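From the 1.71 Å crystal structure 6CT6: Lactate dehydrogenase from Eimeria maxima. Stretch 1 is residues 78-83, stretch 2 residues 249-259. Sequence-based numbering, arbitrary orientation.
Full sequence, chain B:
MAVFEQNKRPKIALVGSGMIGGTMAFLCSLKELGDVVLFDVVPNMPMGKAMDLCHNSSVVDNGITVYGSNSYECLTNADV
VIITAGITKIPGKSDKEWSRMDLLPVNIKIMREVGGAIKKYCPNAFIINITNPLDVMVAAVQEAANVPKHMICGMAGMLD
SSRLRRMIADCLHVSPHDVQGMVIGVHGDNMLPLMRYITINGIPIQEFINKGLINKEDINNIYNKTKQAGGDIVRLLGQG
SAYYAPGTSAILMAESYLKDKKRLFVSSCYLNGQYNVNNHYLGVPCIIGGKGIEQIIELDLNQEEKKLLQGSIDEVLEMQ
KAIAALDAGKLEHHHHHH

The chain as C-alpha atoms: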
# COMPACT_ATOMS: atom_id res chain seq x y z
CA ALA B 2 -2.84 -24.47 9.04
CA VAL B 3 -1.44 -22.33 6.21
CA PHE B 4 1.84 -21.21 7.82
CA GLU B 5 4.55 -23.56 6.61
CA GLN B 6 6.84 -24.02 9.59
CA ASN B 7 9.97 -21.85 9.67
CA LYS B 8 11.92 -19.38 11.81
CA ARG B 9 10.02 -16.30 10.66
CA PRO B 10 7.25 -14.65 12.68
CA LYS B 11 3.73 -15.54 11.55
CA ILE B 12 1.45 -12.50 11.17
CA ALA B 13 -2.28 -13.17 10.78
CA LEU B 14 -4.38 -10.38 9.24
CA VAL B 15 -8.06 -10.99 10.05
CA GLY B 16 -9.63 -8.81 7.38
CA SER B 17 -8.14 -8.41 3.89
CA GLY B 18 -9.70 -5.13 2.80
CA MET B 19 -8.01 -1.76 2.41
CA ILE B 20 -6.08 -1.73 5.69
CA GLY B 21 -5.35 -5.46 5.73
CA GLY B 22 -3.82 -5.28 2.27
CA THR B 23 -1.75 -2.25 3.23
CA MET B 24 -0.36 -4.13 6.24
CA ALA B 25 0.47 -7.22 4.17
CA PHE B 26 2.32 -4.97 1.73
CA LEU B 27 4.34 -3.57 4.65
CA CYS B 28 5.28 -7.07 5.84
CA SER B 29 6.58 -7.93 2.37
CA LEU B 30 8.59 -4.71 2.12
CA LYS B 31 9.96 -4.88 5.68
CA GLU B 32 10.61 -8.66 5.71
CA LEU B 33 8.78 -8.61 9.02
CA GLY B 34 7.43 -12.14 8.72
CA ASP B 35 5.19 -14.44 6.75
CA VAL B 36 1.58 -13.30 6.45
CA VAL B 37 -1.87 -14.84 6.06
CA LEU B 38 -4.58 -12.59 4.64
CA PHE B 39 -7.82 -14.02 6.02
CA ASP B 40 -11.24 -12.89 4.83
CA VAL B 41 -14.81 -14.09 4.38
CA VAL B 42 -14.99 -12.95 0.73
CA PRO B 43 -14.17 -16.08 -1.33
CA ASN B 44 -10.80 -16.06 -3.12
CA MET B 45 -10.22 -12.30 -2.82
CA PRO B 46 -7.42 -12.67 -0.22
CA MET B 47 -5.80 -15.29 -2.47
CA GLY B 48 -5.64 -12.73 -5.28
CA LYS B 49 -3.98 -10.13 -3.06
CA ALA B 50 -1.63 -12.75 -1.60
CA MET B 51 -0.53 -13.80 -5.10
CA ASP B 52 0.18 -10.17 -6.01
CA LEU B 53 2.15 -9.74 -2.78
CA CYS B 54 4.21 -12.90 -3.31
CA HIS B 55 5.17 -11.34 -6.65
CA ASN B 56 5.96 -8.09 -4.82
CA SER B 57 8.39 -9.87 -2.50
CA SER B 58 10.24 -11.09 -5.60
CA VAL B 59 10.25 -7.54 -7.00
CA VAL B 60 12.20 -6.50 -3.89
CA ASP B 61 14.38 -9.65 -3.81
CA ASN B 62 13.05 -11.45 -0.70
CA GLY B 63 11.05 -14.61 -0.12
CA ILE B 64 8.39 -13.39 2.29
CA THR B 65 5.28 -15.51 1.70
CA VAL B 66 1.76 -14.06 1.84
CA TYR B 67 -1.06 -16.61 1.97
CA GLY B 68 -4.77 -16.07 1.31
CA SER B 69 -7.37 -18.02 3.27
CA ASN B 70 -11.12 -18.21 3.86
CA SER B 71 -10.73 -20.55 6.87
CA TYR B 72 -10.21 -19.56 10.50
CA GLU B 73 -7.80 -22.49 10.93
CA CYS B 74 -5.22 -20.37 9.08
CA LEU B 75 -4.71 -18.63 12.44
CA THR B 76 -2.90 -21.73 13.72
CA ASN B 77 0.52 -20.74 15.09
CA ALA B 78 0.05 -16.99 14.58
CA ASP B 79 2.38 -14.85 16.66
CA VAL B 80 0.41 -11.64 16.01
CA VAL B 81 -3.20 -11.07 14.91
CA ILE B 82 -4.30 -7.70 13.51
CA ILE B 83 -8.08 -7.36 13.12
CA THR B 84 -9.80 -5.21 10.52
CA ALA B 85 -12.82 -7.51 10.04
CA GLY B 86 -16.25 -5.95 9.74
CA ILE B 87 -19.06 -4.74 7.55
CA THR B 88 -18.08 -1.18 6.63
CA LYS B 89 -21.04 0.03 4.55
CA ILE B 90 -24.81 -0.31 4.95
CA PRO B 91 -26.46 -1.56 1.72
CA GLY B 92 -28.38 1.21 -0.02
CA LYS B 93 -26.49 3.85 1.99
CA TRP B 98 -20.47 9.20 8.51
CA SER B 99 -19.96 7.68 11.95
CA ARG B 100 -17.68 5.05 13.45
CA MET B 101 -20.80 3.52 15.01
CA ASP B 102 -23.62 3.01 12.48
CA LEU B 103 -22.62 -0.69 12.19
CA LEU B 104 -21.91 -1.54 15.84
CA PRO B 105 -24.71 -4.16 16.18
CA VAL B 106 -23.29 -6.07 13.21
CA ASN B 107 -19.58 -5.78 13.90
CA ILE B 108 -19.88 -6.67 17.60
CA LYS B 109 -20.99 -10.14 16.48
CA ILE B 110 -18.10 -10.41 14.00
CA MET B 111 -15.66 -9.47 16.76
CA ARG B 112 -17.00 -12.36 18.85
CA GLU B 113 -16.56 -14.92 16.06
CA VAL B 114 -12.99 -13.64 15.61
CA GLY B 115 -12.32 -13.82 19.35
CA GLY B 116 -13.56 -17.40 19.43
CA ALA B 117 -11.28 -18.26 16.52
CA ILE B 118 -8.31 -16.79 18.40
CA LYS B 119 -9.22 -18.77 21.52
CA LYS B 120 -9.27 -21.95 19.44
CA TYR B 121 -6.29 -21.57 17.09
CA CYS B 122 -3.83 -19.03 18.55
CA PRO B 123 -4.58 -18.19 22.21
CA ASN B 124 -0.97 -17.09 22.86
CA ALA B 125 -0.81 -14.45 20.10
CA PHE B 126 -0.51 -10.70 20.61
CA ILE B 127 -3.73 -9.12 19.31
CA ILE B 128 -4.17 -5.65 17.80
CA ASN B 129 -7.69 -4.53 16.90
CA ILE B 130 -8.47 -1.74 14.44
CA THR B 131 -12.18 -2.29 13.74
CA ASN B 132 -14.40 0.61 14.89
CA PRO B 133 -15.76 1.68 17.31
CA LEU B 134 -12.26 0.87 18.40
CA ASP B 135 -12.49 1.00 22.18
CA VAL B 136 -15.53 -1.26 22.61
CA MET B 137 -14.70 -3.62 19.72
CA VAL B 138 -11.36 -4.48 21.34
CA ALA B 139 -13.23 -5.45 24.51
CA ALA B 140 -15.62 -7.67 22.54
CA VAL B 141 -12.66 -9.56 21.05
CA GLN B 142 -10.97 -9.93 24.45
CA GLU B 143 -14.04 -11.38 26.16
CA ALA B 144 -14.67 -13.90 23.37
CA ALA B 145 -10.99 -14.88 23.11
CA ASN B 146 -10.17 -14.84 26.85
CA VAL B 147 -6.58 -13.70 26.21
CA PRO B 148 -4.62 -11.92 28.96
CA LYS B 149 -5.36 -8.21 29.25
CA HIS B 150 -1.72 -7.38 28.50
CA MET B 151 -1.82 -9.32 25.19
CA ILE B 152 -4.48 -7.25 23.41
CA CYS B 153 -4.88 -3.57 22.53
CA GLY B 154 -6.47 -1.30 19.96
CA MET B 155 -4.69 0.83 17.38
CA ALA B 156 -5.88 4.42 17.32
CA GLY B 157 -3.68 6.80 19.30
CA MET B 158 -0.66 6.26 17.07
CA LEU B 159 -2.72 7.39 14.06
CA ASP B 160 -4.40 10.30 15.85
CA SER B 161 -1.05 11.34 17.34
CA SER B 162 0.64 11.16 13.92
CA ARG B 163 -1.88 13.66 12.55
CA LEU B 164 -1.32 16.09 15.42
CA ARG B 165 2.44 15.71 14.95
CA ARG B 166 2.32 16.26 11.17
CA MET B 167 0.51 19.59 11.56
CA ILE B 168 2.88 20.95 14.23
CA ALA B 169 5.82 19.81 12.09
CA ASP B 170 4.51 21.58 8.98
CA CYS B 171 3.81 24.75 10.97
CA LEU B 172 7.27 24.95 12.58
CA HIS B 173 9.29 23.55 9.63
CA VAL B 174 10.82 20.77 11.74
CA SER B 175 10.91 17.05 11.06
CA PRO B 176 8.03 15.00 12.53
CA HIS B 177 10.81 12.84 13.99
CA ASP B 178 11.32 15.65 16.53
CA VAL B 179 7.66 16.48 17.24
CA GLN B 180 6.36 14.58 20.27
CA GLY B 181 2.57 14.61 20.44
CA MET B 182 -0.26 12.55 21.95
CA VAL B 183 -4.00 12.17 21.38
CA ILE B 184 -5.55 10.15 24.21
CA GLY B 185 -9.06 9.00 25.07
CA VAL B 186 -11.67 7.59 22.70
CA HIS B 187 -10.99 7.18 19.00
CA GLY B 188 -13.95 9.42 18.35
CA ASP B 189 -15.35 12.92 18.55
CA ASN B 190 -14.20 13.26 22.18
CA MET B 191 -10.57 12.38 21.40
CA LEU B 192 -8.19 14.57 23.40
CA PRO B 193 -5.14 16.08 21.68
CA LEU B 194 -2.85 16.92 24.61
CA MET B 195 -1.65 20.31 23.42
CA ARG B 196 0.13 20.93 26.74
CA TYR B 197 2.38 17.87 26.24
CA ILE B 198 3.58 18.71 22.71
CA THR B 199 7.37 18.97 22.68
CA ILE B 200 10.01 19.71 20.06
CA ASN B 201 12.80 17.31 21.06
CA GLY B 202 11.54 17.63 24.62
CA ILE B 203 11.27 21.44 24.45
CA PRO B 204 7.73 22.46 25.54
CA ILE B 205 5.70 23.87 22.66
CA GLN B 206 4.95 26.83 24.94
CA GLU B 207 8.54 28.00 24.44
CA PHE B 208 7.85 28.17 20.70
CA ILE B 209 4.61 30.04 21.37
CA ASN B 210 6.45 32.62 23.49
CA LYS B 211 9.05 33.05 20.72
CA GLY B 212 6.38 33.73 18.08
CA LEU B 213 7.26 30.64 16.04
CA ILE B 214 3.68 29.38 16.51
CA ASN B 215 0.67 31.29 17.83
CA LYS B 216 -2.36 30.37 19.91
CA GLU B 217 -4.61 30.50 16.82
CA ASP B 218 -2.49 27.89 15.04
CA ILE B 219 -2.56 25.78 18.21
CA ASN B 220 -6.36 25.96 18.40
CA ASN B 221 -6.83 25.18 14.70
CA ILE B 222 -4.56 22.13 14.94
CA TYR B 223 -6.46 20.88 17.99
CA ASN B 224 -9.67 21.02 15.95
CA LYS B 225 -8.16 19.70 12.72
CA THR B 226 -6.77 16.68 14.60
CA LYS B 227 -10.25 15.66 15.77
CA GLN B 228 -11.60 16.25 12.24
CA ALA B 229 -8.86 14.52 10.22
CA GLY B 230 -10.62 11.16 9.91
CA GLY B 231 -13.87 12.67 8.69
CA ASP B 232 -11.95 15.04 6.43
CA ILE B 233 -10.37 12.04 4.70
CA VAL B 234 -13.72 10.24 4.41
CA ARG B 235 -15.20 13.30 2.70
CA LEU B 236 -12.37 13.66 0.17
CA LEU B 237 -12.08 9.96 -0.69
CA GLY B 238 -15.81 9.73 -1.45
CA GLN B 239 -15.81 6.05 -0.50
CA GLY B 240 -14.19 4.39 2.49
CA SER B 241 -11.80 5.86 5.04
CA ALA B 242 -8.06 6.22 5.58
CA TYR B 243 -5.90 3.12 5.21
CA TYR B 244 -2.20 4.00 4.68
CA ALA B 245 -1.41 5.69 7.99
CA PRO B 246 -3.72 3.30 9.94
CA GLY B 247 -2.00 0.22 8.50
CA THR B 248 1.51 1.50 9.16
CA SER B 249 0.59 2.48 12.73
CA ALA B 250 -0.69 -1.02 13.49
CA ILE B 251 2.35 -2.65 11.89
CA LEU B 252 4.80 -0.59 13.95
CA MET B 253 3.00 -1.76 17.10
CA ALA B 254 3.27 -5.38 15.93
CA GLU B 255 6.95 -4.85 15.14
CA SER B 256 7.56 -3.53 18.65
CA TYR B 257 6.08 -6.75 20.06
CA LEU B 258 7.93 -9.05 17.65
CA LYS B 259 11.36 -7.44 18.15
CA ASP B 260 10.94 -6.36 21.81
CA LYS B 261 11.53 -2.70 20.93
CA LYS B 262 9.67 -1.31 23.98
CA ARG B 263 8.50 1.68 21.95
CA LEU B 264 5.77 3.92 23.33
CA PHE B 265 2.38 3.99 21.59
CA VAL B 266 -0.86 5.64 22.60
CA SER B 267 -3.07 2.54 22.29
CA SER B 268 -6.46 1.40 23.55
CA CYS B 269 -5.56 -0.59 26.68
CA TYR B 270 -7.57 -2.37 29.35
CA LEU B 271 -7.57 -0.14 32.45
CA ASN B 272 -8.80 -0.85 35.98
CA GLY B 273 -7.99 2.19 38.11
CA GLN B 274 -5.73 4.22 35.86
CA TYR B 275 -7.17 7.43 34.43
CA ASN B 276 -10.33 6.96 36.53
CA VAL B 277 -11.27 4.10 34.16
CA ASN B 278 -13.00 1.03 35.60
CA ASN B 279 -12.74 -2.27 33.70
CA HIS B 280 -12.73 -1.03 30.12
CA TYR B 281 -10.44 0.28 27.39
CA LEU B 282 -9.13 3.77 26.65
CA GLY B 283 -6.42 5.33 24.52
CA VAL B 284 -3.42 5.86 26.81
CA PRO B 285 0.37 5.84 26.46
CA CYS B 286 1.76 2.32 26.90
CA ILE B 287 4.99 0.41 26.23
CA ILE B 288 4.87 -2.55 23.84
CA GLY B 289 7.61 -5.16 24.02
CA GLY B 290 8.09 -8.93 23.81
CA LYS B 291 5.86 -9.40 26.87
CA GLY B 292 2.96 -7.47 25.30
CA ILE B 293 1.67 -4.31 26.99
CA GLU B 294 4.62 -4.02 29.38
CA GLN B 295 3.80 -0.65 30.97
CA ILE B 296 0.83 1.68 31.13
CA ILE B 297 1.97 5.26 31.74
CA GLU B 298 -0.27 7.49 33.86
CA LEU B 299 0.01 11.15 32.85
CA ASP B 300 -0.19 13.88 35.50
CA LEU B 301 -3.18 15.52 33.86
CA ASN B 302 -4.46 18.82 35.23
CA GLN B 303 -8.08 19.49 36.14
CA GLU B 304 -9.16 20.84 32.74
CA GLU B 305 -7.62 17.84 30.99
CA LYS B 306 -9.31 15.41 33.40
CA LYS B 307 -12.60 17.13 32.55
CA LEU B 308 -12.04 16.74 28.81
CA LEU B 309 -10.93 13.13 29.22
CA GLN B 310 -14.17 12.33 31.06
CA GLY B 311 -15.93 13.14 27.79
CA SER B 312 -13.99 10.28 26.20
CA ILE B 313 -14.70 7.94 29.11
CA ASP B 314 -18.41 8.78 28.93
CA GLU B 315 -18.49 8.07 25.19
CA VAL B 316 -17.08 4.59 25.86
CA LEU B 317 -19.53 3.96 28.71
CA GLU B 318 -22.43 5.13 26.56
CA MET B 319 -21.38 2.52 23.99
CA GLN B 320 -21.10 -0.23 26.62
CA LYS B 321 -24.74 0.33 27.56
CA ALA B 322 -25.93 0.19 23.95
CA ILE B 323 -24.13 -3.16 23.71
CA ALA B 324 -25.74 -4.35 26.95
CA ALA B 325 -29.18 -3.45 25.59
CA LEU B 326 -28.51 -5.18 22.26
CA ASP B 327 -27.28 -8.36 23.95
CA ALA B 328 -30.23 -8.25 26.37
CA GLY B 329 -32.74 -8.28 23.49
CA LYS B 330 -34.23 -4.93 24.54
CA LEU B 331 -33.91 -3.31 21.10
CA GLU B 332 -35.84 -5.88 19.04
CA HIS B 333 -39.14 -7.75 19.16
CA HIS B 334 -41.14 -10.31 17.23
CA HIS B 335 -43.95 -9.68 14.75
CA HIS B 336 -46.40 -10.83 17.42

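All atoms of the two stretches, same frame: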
# COMPACT_ATOMS: atom_id res chain seq x y z
N ALA B 78 -0.20 -18.41 14.76
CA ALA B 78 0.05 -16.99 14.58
C ALA B 78 0.73 -16.41 15.81
O ALA B 78 0.35 -16.70 16.95
CB ALA B 78 -1.25 -16.24 14.31
N ASP B 79 1.75 -15.59 15.58
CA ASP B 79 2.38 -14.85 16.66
C ASP B 79 1.69 -13.52 16.92
O ASP B 79 1.66 -13.05 18.07
CB ASP B 79 3.86 -14.60 16.35
CG ASP B 79 4.65 -15.89 16.18
OD1 ASP B 79 4.66 -16.71 17.13
OD2 ASP B 79 5.24 -16.10 15.10
N VAL B 80 1.14 -12.89 15.89
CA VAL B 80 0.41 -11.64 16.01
C VAL B 80 -0.84 -11.73 15.15
O VAL B 80 -0.82 -12.31 14.06
CB VAL B 80 1.28 -10.43 15.59
CG1 VAL B 80 0.47 -9.14 15.62
CG2 VAL B 80 2.50 -10.31 16.48
N VAL B 81 -1.94 -11.17 15.65
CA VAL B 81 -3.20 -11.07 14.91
C VAL B 81 -3.59 -9.60 14.88
O VAL B 81 -3.68 -8.96 15.94
CB VAL B 81 -4.31 -11.92 15.55
CG1 VAL B 81 -5.61 -11.80 14.75
CG2 VAL B 81 -3.90 -13.39 15.65
N ILE B 82 -3.83 -9.07 13.69
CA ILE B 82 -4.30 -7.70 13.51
C ILE B 82 -5.66 -7.76 12.84
O ILE B 82 -5.80 -8.31 11.74
CB ILE B 82 -3.31 -6.84 12.69
CG1 ILE B 82 -1.88 -7.01 13.21
CG2 ILE B 82 -3.72 -5.38 12.78
CD1 ILE B 82 -0.82 -6.26 12.40
N ILE B 83 -6.67 -7.18 13.49
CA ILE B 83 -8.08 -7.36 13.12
C ILE B 83 -8.58 -6.10 12.44
O ILE B 83 -8.58 -5.02 13.04
CB ILE B 83 -8.95 -7.69 14.34
CG1 ILE B 83 -8.50 -8.98 15.01
CG2 ILE B 83 -10.42 -7.81 13.94
CD1 ILE B 83 -9.02 -9.15 16.43
N SER B 249 0.63 2.37 11.28
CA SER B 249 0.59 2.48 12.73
C SER B 249 0.45 1.12 13.39
O SER B 249 1.20 0.79 14.32
CB SER B 249 -0.57 3.39 13.15
OG SER B 249 -0.39 4.72 12.68
N ALA B 250 -0.50 0.31 12.92
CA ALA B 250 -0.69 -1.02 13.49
C ALA B 250 0.55 -1.88 13.32
O ALA B 250 0.93 -2.63 14.23
CB ALA B 250 -1.89 -1.70 12.84
N ILE B 251 1.21 -1.79 12.16
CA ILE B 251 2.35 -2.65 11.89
C ILE B 251 3.53 -2.28 12.78
O ILE B 251 4.28 -3.15 13.23
CB ILE B 251 2.71 -2.59 10.39
CG1 ILE B 251 1.75 -3.47 9.57
CG2 ILE B 251 4.16 -3.01 10.14
CD1 ILE B 251 1.92 -4.98 9.79
N LEU B 252 3.72 -0.99 13.05
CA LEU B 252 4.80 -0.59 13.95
C LEU B 252 4.57 -1.13 15.35
O LEU B 252 5.52 -1.53 16.03
CB LEU B 252 4.94 0.94 13.97
CG LEU B 252 5.46 1.59 12.68
CD1 LEU B 252 5.65 3.09 12.87
CD2 LEU B 252 6.76 0.94 12.21
N MET B 253 3.31 -1.16 15.80
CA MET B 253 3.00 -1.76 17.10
C MET B 253 3.34 -3.24 17.10
O MET B 253 3.96 -3.75 18.04
CB MET B 253 1.52 -1.55 17.43
CG MET B 253 1.13 -0.09 17.62
SD MET B 253 -0.67 0.18 17.59
CE MET B 253 -1.19 -0.80 19.00
N ALA B 254 2.95 -3.96 16.03
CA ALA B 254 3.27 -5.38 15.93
C ALA B 254 4.77 -5.60 15.89
O ALA B 254 5.28 -6.57 16.46
CB ALA B 254 2.61 -5.96 14.68
N GLU B 255 5.50 -4.72 15.21
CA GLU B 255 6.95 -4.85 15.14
C GLU B 255 7.58 -4.67 16.51
O GLU B 255 8.54 -5.37 16.86
CB GLU B 255 7.52 -3.82 14.15
CG GLU B 255 9.02 -3.90 13.95
CD GLU B 255 9.53 -2.78 13.07
OE1 GLU B 255 9.22 -1.60 13.35
OE2 GLU B 255 10.24 -3.08 12.09
N SER B 256 7.05 -3.75 17.30
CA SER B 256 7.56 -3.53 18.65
C SER B 256 7.39 -4.78 19.51
O SER B 256 8.28 -5.12 20.30
CB SER B 256 6.85 -2.33 19.29
OG SER B 256 7.56 -1.86 20.42
N TYR B 257 6.27 -5.48 19.35
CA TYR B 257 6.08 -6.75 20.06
C TYR B 257 7.04 -7.81 19.55
O TYR B 257 7.68 -8.52 20.34
CB TYR B 257 4.64 -7.23 19.91
CG TYR B 257 4.45 -8.64 20.43
CD1 TYR B 257 4.29 -8.88 21.79
CD2 TYR B 257 4.46 -9.73 19.57
CE1 TYR B 257 4.13 -10.16 22.27
CE2 TYR B 257 4.31 -11.01 20.05
CZ TYR B 257 4.14 -11.22 21.41
OH TYR B 257 3.98 -12.49 21.89
N LEU B 258 7.16 -7.95 18.23
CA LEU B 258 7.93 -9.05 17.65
C LEU B 258 9.42 -8.91 17.92
O LEU B 258 10.12 -9.92 18.05
CB LEU B 258 7.68 -9.12 16.14
CG LEU B 258 6.31 -9.62 15.69
CD1 LEU B 258 6.15 -9.41 14.19
CD2 LEU B 258 6.13 -11.08 16.06
N LYS B 259 9.93 -7.68 17.99
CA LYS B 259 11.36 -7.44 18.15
C LYS B 259 11.70 -6.88 19.53
O LYS B 259 12.85 -6.50 19.77
CB LYS B 259 11.86 -6.49 17.06
CG LYS B 259 11.66 -7.04 15.64
CD LYS B 259 12.07 -6.03 14.57
CE LYS B 259 13.58 -5.89 14.47
NZ LYS B 259 14.22 -7.12 13.90
O HOH W 1 2.97 -14.29 20.13

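Strand 80-83 packs against helix 249-259 in a nearly antiparallel arrangement, the two axes inclined at 165° and approaching to 9.9 Å. No direct hydrogen bond crosses the contact, which buries 283 Å² in total and is held mainly by apolar side chains. Ala78, just ahead of the strand, does not reach the helix. Asp79 meets the later part of stretch 2: CB of Asp79 lies 4.2 Å from CD2 of Leu258, and the backbone O of Asp79 lies 3.9 Å from CE2 of Tyr257. One water bridges the two residues Asp79 and Tyr257, donating to Asp79 O at 2.7 Å and hydrogen-bonding with Tyr257 OH at 2.7 Å, so the backbone just ahead of the strand is linked to the tyrosine hydroxyl through one water. The carboxylate atom OD2 of Asp79 is hydrogen-bonded elsewhere in the structure.

Val80 (chi1 t) points toward the helix and spreads its two methyls over three residues. CG1 of Val80 sits 3.9 Å from CB of Ala254, while CG2 of Val80 is 3.7 Å from both CD2 of Tyr257 and CD2 of Leu258. The Leu258 CA-to-CB bond runs sideways, but the end of its side chain comes nearer and so reaches this methyl. The small side chain of Ala254 accompanies a close backbone approach, with CA of Val80 6.9 Å from CA of Ala254.

Val81 makes no contact, as expected from the alternation of side chains along a strand. Ile82 again points toward the helix. Its CG2 lies 4.1 Å from CB of Ala250, and its CD1 extends to CB of Ala254 at 4.1 Å and to CD1 of Ile251 at 4.0 Å. The CA-to-CB bond of Ile251 points away from the strand, yet the end of its side chain comes nearer and meets Ile82. Ala254 thus touches both Val80 and Ile82. Ile83 is out of reach, completing the alternation.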